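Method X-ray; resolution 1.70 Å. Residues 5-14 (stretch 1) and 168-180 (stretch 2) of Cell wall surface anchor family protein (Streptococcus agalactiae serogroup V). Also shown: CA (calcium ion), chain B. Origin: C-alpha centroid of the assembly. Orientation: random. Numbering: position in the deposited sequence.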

ATOM      1  N   ASP A   5     -31.647  -5.822   6.000  1.00 24.38           N
ATOM      2  CA  ASP A   5     -31.042  -4.510   5.771  1.00 23.44           C
ATOM      3  C   ASP A   5     -29.753  -4.366   6.584  1.00 21.72           C
ATOM      4  O   ASP A   5     -29.198  -3.266   6.682  1.00 21.13           O
ATOM      5  N   GLU A   6     -29.306  -5.467   7.193  1.00 19.08           N
ATOM      6  CA  GLU A   6     -28.136  -5.447   8.070  1.00 17.62           C
ATOM      7  C   GLU A   6     -26.875  -5.170   7.234  1.00 16.06           C
ATOM      8  O   GLU A   6     -26.879  -5.416   6.030  1.00 16.04           O
ATOM      9  N   PRO A   7     -25.811  -4.640   7.865  1.00 15.37           N
ATOM     10  CA  PRO A   7     -24.670  -4.136   7.059  1.00 14.48           C
ATOM     11  C   PRO A   7     -23.916  -5.164   6.197  1.00 13.98           C
ATOM     12  O   PRO A   7     -23.592  -6.255   6.660  1.00 13.97           O
ATOM     13  N   LYS A   8     -23.683  -4.798   4.941  1.00 12.94           N
ATOM     14  CA  LYS A   8     -22.750  -5.516   4.071  1.00 12.38           C
ATOM     15  C   LYS A   8     -21.499  -4.657   4.050  1.00 11.64           C
ATOM     16  O   LYS A   8     -21.585  -3.424   4.074  1.00 12.12           O
ATOM     17  N   THR A   9     -20.341  -5.299   3.983  1.00 11.06           N
ATOM     18  CA  THR A   9     -19.072  -4.575   4.057  1.00 10.49           C
ATOM     19  C   THR A   9     -18.172  -4.910   2.879  1.00 10.72           C
ATOM     20  O   THR A   9     -18.288  -5.964   2.281  1.00 11.44           O
ATOM     21  N   ASP A  10     -17.286  -3.979   2.543  1.00 10.64           N
ATOM     22  CA  ASP A  10     -16.283  -4.204   1.502  1.00  9.92           C
ATOM     23  C   ASP A  10     -15.109  -3.297   1.808  1.00 10.13           C
ATOM     24  O   ASP A  10     -15.250  -2.319   2.545  1.00 11.03           O
ATOM     25  N   LYS A  11     -13.955  -3.594   1.218  1.00  9.48           N
ATOM     26  CA  LYS A  11     -12.805  -2.701   1.341  1.00  9.68           C
ATOM     27  C   LYS A  11     -12.223  -2.496  -0.061  1.00  9.54           C
ATOM     28  O   LYS A  11     -12.188  -3.427  -0.863  1.00 10.33           O
ATOM     29  N   ASP A  12     -11.805  -1.267  -0.346  1.00 10.20           N
ATOM     30  CA  ASP A  12     -11.126  -0.917  -1.597  1.00 10.10           C
ATOM     31  C   ASP A  12      -9.771  -0.292  -1.268  1.00 10.27           C
ATOM     32  O   ASP A  12      -9.445  -0.042  -0.111  1.00 10.89           O
ATOM     33  N   VAL A  13      -8.974  -0.066  -2.310  1.00  9.78           N
ATOM     34  CA  VAL A  13      -7.717   0.645  -2.181  1.00 10.13           C
ATOM     35  C   VAL A  13      -7.581   1.635  -3.321  1.00  9.95           C
ATOM     36  O   VAL A  13      -8.100   1.401  -4.425  1.00  9.53           O
ATOM     37  N   LYS A  14      -6.874   2.730  -3.023  1.00 10.00           N
ATOM     38  CA  LYS A  14      -6.518   3.811  -3.973  1.00 10.12           C
ATOM     39  C   LYS A  14      -7.670   4.772  -4.220  1.00 10.61           C
ATOM     40  O   LYS A  14      -7.520   5.986  -4.032  1.00 10.14           O
ATOM     41  N   PRO A 168     -23.972  -8.519  19.513  1.00 15.01           N
ATOM     42  CA  PRO A 168     -23.560  -8.116  18.170  1.00 14.83           C
ATOM     43  C   PRO A 168     -23.355  -9.302  17.207  1.00 14.83           C
ATOM     44  O   PRO A 168     -23.252 -10.468  17.637  1.00 14.93           O
ATOM     45  N   LYS A 169     -23.299  -8.981  15.917  1.00 14.39           N
ATOM     46  CA  LYS A 169     -23.039  -9.944  14.855  1.00 13.82           C
ATOM     47  C   LYS A 169     -21.951  -9.353  13.973  1.00 13.83           C
ATOM     48  O   LYS A 169     -21.839  -8.121  13.873  1.00 13.75           O
ATOM     49  N   PRO A 170     -21.179 -10.223  13.294  1.00 13.64           N
ATOM     50  CA  PRO A 170     -20.146  -9.745  12.375  1.00 13.55           C
ATOM     51  C   PRO A 170     -20.647  -9.464  10.948  1.00 13.27           C
ATOM     52  O   PRO A 170     -21.639 -10.050  10.484  1.00 13.99           O
ATOM     53  N   SER A 171     -19.948  -8.551  10.268  1.00 13.14           N
ATOM     54  CA  SER A 171     -20.035  -8.401   8.817  1.00 12.40           C
ATOM     55  C   SER A 171     -18.599  -8.273   8.336  1.00 12.58           C
ATOM     56  O   SER A 171     -17.799  -7.560   8.940  1.00 12.24           O
ATOM     57  N   ASN A 172     -18.279  -8.975   7.248  1.00 12.09           N
ATOM     58  CA  ASN A 172     -16.928  -9.017   6.711  1.00 12.53           C
ATOM     59  C   ASN A 172     -16.960  -8.854   5.195  1.00 11.88           C
ATOM     60  O   ASN A 172     -17.879  -9.374   4.541  1.00 12.02           O
ATOM     61  N   PRO A 173     -15.965  -8.150   4.618  1.00 11.90           N
ATOM     62  CA  PRO A 173     -15.864  -8.146   3.149  1.00 11.54           C
ATOM     63  C   PRO A 173     -15.650  -9.566   2.567  1.00 11.16           C
ATOM     64  O   PRO A 173     -14.813 -10.324   3.068  1.00 11.91           O
ATOM     65  N   PRO A 174     -16.433  -9.939   1.544  1.00 11.02           N
ATOM     66  CA  PRO A 174     -16.224 -11.249   0.903  1.00 11.43           C
ATOM     67  C   PRO A 174     -14.887 -11.334   0.180  1.00 11.64           C
ATOM     68  O   PRO A 174     -14.278 -12.413   0.143  1.00 11.77           O
ATOM     69  N   ARG A 175     -14.446 -10.208  -0.383  1.00 12.35           N
ATOM     70  CA  ARG A 175     -13.232 -10.161  -1.216  1.00 13.16           C
ATOM     71  C   ARG A 175     -12.362  -9.029  -0.709  1.00 13.22           C
ATOM     72  O   ARG A 175     -12.888  -7.947  -0.380  1.00 13.54           O
ATOM     73  N   LYS A 176     -11.054  -9.301  -0.638  1.00 12.16           N
ATOM     74  CA  LYS A 176     -10.052  -8.398  -0.043  1.00 11.66           C
ATOM     75  C   LYS A 176      -9.281  -7.648  -1.132  1.00 10.74           C
ATOM     76  O   LYS A 176      -8.846  -8.258  -2.122  1.00 11.05           O
ATOM     77  N   PRO A 177      -9.119  -6.320  -0.973  1.00  9.63           N
ATOM     78  CA  PRO A 177      -8.187  -5.591  -1.854  1.00  9.07           C
ATOM     79  C   PRO A 177      -6.740  -5.839  -1.453  1.00  8.94           C
ATOM     80  O   PRO A 177      -6.477  -6.349  -0.361  1.00  9.23           O
ATOM     81  N   GLU A 178      -5.784  -5.479  -2.320  1.00  8.89           N
ATOM     82  CA  GLU A 178      -4.366  -5.698  -2.008  1.00  8.84           C
ATOM     83  C   GLU A 178      -3.479  -4.657  -2.661  1.00  8.55           C
ATOM     84  O   GLU A 178      -3.849  -4.063  -3.692  1.00  9.19           O
ATOM     85  N   VAL A 179      -2.318  -4.453  -2.052  1.00  9.28           N
ATOM     86  CA  VAL A 179      -1.266  -3.641  -2.661  1.00  9.12           C
ATOM     87  C   VAL A 179       0.030  -4.419  -2.776  1.00  9.37           C
ATOM     88  O   VAL A 179       0.235  -5.453  -2.116  1.00  9.74           O
ATOM     89  N   HIS A 180       0.947  -3.907  -3.588  1.00  9.61           N
ATOM     90  CA  HIS A 180       2.220  -4.608  -3.777  1.00  9.91           C
ATOM     91  C   HIS A 180       3.289  -3.607  -4.146  1.00 10.40           C
ATOM     92  O   HIS A 180       2.978  -2.546  -4.700  1.00  9.88           O
TER

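Side-chain packing between residues 5-14 and 168-180, two stretches of one chain that run in nearly the same direction (12° apart) and bury 581 Å² between them. Charge pairing: Glu-6 (chi1 m, chi2 t) and Lys-169 (m, t, p, t) point toward each other's stretch and form a salt bridge, with Lys-169 NZ donating to Glu-6 OE1 at 2.7 Å. Hydroxyl chain: Thr-9 (p) and Ser-171 (t) both point in. Thr-9 OG1 donates to Ser-171 OG (3.0 Å), which passes its own proton to the carbonyl Pro-7 O (2.8 Å), so two side chains relay a bond to the backbone. Proline contacts: lacking an amide hydrogen, Pro-173 N cannot donate to Thr-9 OG1 3.2 Å away; instead Pro-173 CA makes a CA-H...O contact with Thr-9 O (3.4 Å), and its ring lies against the Asp-10 backbone (Pro-173 CB to Asp-10 CA, 3.8 Å). Pro-177 points in and packs on Lys-11, its CG 3.3 Å from Lys-11 O and its CD 3.7 Å from Lys-11 CB. The extended Lys-11 side chain (all t) starts toward the other stretch, but its end leads away to a covalent bond elsewhere in the structure. Apolar end: Val-13 (p) points in, placing CG2 3.5 Å from CG1 of Val-179 (m) and CG1 4.3 Å from Pro-177 CB. Water and metal: water 1 accepts from Thr-9 N (2.9 Å) and bonds weakly to Ser-171 OG (3.4 Å). The calcium ion is held by Asp-10 (t) through OD1 and OD2 (both 2.5 Å), Lys-11 O (2.4 Å), Asp-12 (m) OD1 (2.2 Å), waters 3 and 4, and one atom elsewhere. Water 3, 2.4 Å from the calcium, donates to Arg-175 O (2.9 Å), linking the ion to the second stretch.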

ATOM      1  CB  ASP A   5     -32.022  -3.394   6.172  1.00 24.56           C
ATOM      2  CG  ASP A   5     -32.527  -3.544   7.606  1.00 26.97           C
ATOM      3  OD1 ASP A   5     -31.926  -4.329   8.379  1.00 30.20           O
ATOM      4  OD2 ASP A   5     -33.532  -2.886   7.966  1.00 30.66           O
ATOM      5  CB  GLU A   6     -28.040  -6.759   8.853  1.00 17.32           C
ATOM      6  CG  GLU A   6     -29.117  -6.876   9.952  1.00 18.33           C
ATOM      7  CD  GLU A   6     -29.235  -8.272  10.550  1.00 18.90           C
ATOM      8  OE1 GLU A   6     -28.200  -8.930  10.781  1.00 18.69           O
ATOM      9  OE2 GLU A   6     -30.384  -8.718  10.793  1.00 19.94           O
ATOM     10  CB  PRO A   7     -23.719  -3.562   8.111  1.00 14.36           C
ATOM     11  CG  PRO A   7     -24.599  -3.236   9.291  1.00 15.21           C
ATOM     12  CD  PRO A   7     -25.635  -4.334   9.301  1.00 14.99           C
ATOM     13  CB  LYS A   8     -23.322  -5.617   2.661  1.00 12.33           C
ATOM     14  CG  LYS A   8     -24.384  -6.692   2.476  1.00 15.34           C
ATOM     15  CD  LYS A   8     -25.716  -6.224   3.025  1.00 17.80           C
ATOM     16  CE  LYS A   8     -26.759  -7.289   2.895  1.00 19.36           C
ATOM     17  NZ  LYS A   8     -27.863  -6.957   3.838  1.00 17.22           N
ATOM     18  CB  THR A   9     -18.325  -4.864   5.383  1.00 10.86           C
ATOM     19  OG1 THR A   9     -18.322  -6.278   5.644  1.00 10.03           O
ATOM     20  CG2 THR A   9     -19.019  -4.139   6.541  1.00  9.76           C
ATOM     21  CB  ASP A  10     -16.849  -3.856   0.121  1.00 10.23           C
ATOM     22  CG  ASP A  10     -15.816  -3.983  -0.995  1.00  8.78           C
ATOM     23  OD1 ASP A  10     -15.027  -4.930  -0.975  1.00  9.79           O
ATOM     24  OD2 ASP A  10     -15.802  -3.149  -1.909  1.00 10.53           O
ATOM     25  CB  LYS A  11     -11.758  -3.308   2.289  1.00  9.43           C
ATOM     26  CG  LYS A  11     -10.635  -2.352   2.743  1.00  9.07           C
ATOM     27  CD  LYS A  11      -9.635  -3.074   3.650  1.00  8.67           C
ATOM     28  CE  LYS A  11      -8.513  -2.136   4.122  1.00  9.17           C
ATOM     29  NZ  LYS A  11      -7.664  -2.758   5.185  1.00  9.62           N
ATOM     30  CB  ASP A  12     -11.934   0.128  -2.377  1.00 10.39           C
ATOM     31  CG  ASP A  12     -13.266  -0.403  -2.893  1.00 10.51           C
ATOM     32  OD1 ASP A  12     -13.492  -1.645  -2.858  1.00 11.26           O
ATOM     33  OD2 ASP A  12     -14.087   0.433  -3.315  1.00 11.10           O
ATOM     34  CB  VAL A  13      -6.512  -0.317  -2.163  1.00 10.26           C
ATOM     35  CG1 VAL A  13      -6.301  -0.982  -3.543  1.00 11.69           C
ATOM     36  CG2 VAL A  13      -5.252   0.384  -1.650  1.00 10.07           C
ATOM     37  CB  LYS A  14      -5.887   3.276  -5.288  1.00 10.13           C
ATOM     38  CG  LYS A  14      -5.260   4.366  -6.212  1.00 11.13           C
ATOM     39  CD  LYS A  14      -4.359   3.716  -7.275  1.00 12.21           C
ATOM     40  CE  LYS A  14      -3.703   4.759  -8.143  1.00 12.35           C
ATOM     41  NZ  LYS A  14      -2.754   4.113  -9.126  1.00 12.19           N
ATOM     42  CB  PRO A 168     -22.225  -7.417  18.423  1.00 14.69           C
ATOM     43  CG  PRO A 168     -21.679  -8.107  19.624  1.00 14.62           C
ATOM     44  CD  PRO A 168     -22.889  -8.321  20.494  1.00 15.27           C
ATOM     45  CB  LYS A 169     -24.285 -10.138  13.995  1.00 13.92           C
ATOM     46  CG  LYS A 169     -25.521 -10.681  14.743  1.00 15.38           C
ATOM     47  CD  LYS A 169     -26.774 -10.502  13.893  1.00 18.39           C
ATOM     48  CE  LYS A 169     -26.824 -11.505  12.755  1.00 20.68           C
ATOM     49  NZ  LYS A 169     -28.073 -11.406  11.949  1.00 22.91           N
ATOM     50  CB  PRO A 170     -19.150 -10.909  12.359  1.00 12.22           C
ATOM     51  CG  PRO A 170     -20.027 -12.119  12.491  1.00 13.21           C
ATOM     52  CD  PRO A 170     -21.154 -11.693  13.431  1.00 13.78           C
ATOM     53  CB  SER A 171     -20.847  -7.170   8.416  1.00 12.61           C
ATOM     54  OG  SER A 171     -20.866  -7.002   6.997  1.00 12.26           O
ATOM     55  CB  ASN A 172     -16.254 -10.366   7.060  1.00 12.64           C
ATOM     56  CG  ASN A 172     -16.192 -10.626   8.564  1.00 14.66           C
ATOM     57  OD1 ASN A 172     -15.225 -10.271   9.226  1.00 19.04           O
ATOM     58  ND2 ASN A 172     -17.242 -11.234   9.102  1.00 15.59           N
ATOM     59  CB  PRO A 173     -14.629  -7.272   2.886  1.00 12.33           C
ATOM     60  CG  PRO A 173     -14.564  -6.350   4.078  1.00 11.32           C
ATOM     61  CD  PRO A 173     -14.972  -7.250   5.239  1.00 11.43           C
ATOM     62  CB  PRO A 174     -17.360 -11.335  -0.123  1.00 11.37           C
ATOM     63  CG  PRO A 174     -18.410 -10.403   0.363  1.00 12.40           C
ATOM     64  CD  PRO A 174     -17.724  -9.336   1.179  1.00 11.60           C
ATOM     65  CB  ARG A 175     -13.597  -9.938  -2.678  1.00 13.63           C
ATOM     66  CG  ARG A 175     -14.347 -11.123  -3.316  1.00 15.97           C
ATOM     67  CD  ARG A 175     -15.193 -10.695  -4.508  1.00 19.65           C
ATOM     68  NE  ARG A 175     -16.442 -10.023  -4.118  1.00 23.63           N
ATOM     69  CZ  ARG A 175     -17.566 -10.652  -3.776  1.00 23.60           C
ATOM     70  NH1 ARG A 175     -17.627 -11.983  -3.777  1.00 23.32           N
ATOM     71  NH2 ARG A 175     -18.638  -9.946  -3.437  1.00 25.17           N
ATOM     72  CB  LYS A 176      -9.048  -9.179   0.804  1.00 12.27           C
ATOM     73  CG  LYS A 176      -9.647  -9.974   1.976  1.00 14.06           C
ATOM     74  CD  LYS A 176      -8.513 -10.494   2.878  1.00 17.67           C
ATOM     75  CE  LYS A 176      -9.010 -11.528   3.901  1.00 21.59           C
ATOM     76  NZ  LYS A 176      -7.929 -11.825   4.905  1.00 23.39           N
ATOM     77  CB  PRO A 177      -8.569  -4.124  -1.622  1.00  8.48           C
ATOM     78  CG  PRO A 177      -9.067  -4.095  -0.186  1.00  8.32           C
ATOM     79  CD  PRO A 177      -9.761  -5.442   0.023  1.00  9.26           C
ATOM     80  CB  GLU A 178      -3.894  -7.102  -2.437  1.00  8.45           C
ATOM     81  CG  GLU A 178      -4.013  -7.400  -3.942  1.00  9.27           C
ATOM     82  CD  GLU A 178      -2.878  -6.827  -4.795  1.00  9.05           C
ATOM     83  OE1 GLU A 178      -1.734  -6.707  -4.301  1.00 10.01           O
ATOM     84  OE2 GLU A 178      -3.123  -6.503  -5.987  1.00 11.12           O
ATOM     85  CB  VAL A 179      -1.019  -2.318  -1.893  1.00  9.03           C
ATOM     86  CG1 VAL A 179      -2.251  -1.438  -1.934  1.00  8.62           C
ATOM     87  CG2 VAL A 179      -0.573  -2.602  -0.429  1.00  8.52           C
ATOM     88  CB  HIS A 180       2.083  -5.645  -4.893  1.00 10.84           C
ATOM     89  CG  HIS A 180       1.243  -5.164  -6.029  1.00  9.41           C
ATOM     90  ND1 HIS A 180      -0.116  -5.403  -6.096  1.00  9.87           N
ATOM     91  CD2 HIS A 180       1.547  -4.395  -7.103  1.00 11.09           C
ATOM     92  CE1 HIS A 180      -0.605  -4.828  -7.176  1.00  9.31           C
ATOM     93  NE2 HIS A 180       0.377  -4.192  -7.797  1.00 10.26           N
TER
HETATM   94 CA    CA B   1     -13.558  -3.887  -2.741  1.00 11.25          CA
HETATM   95  O   HOH W   1     -20.445  -8.223   3.805  1.00 12.61           O
HETATM   96  O   HOH W   2     -16.039  -7.665  -1.156  1.00 14.72           O
HETATM   97  O   HOH W   3     -12.764  -6.113  -2.636  1.00 13.05           O
HETATM   98  O   HOH W   4     -14.747  -4.290  -4.773  1.00 11.78           O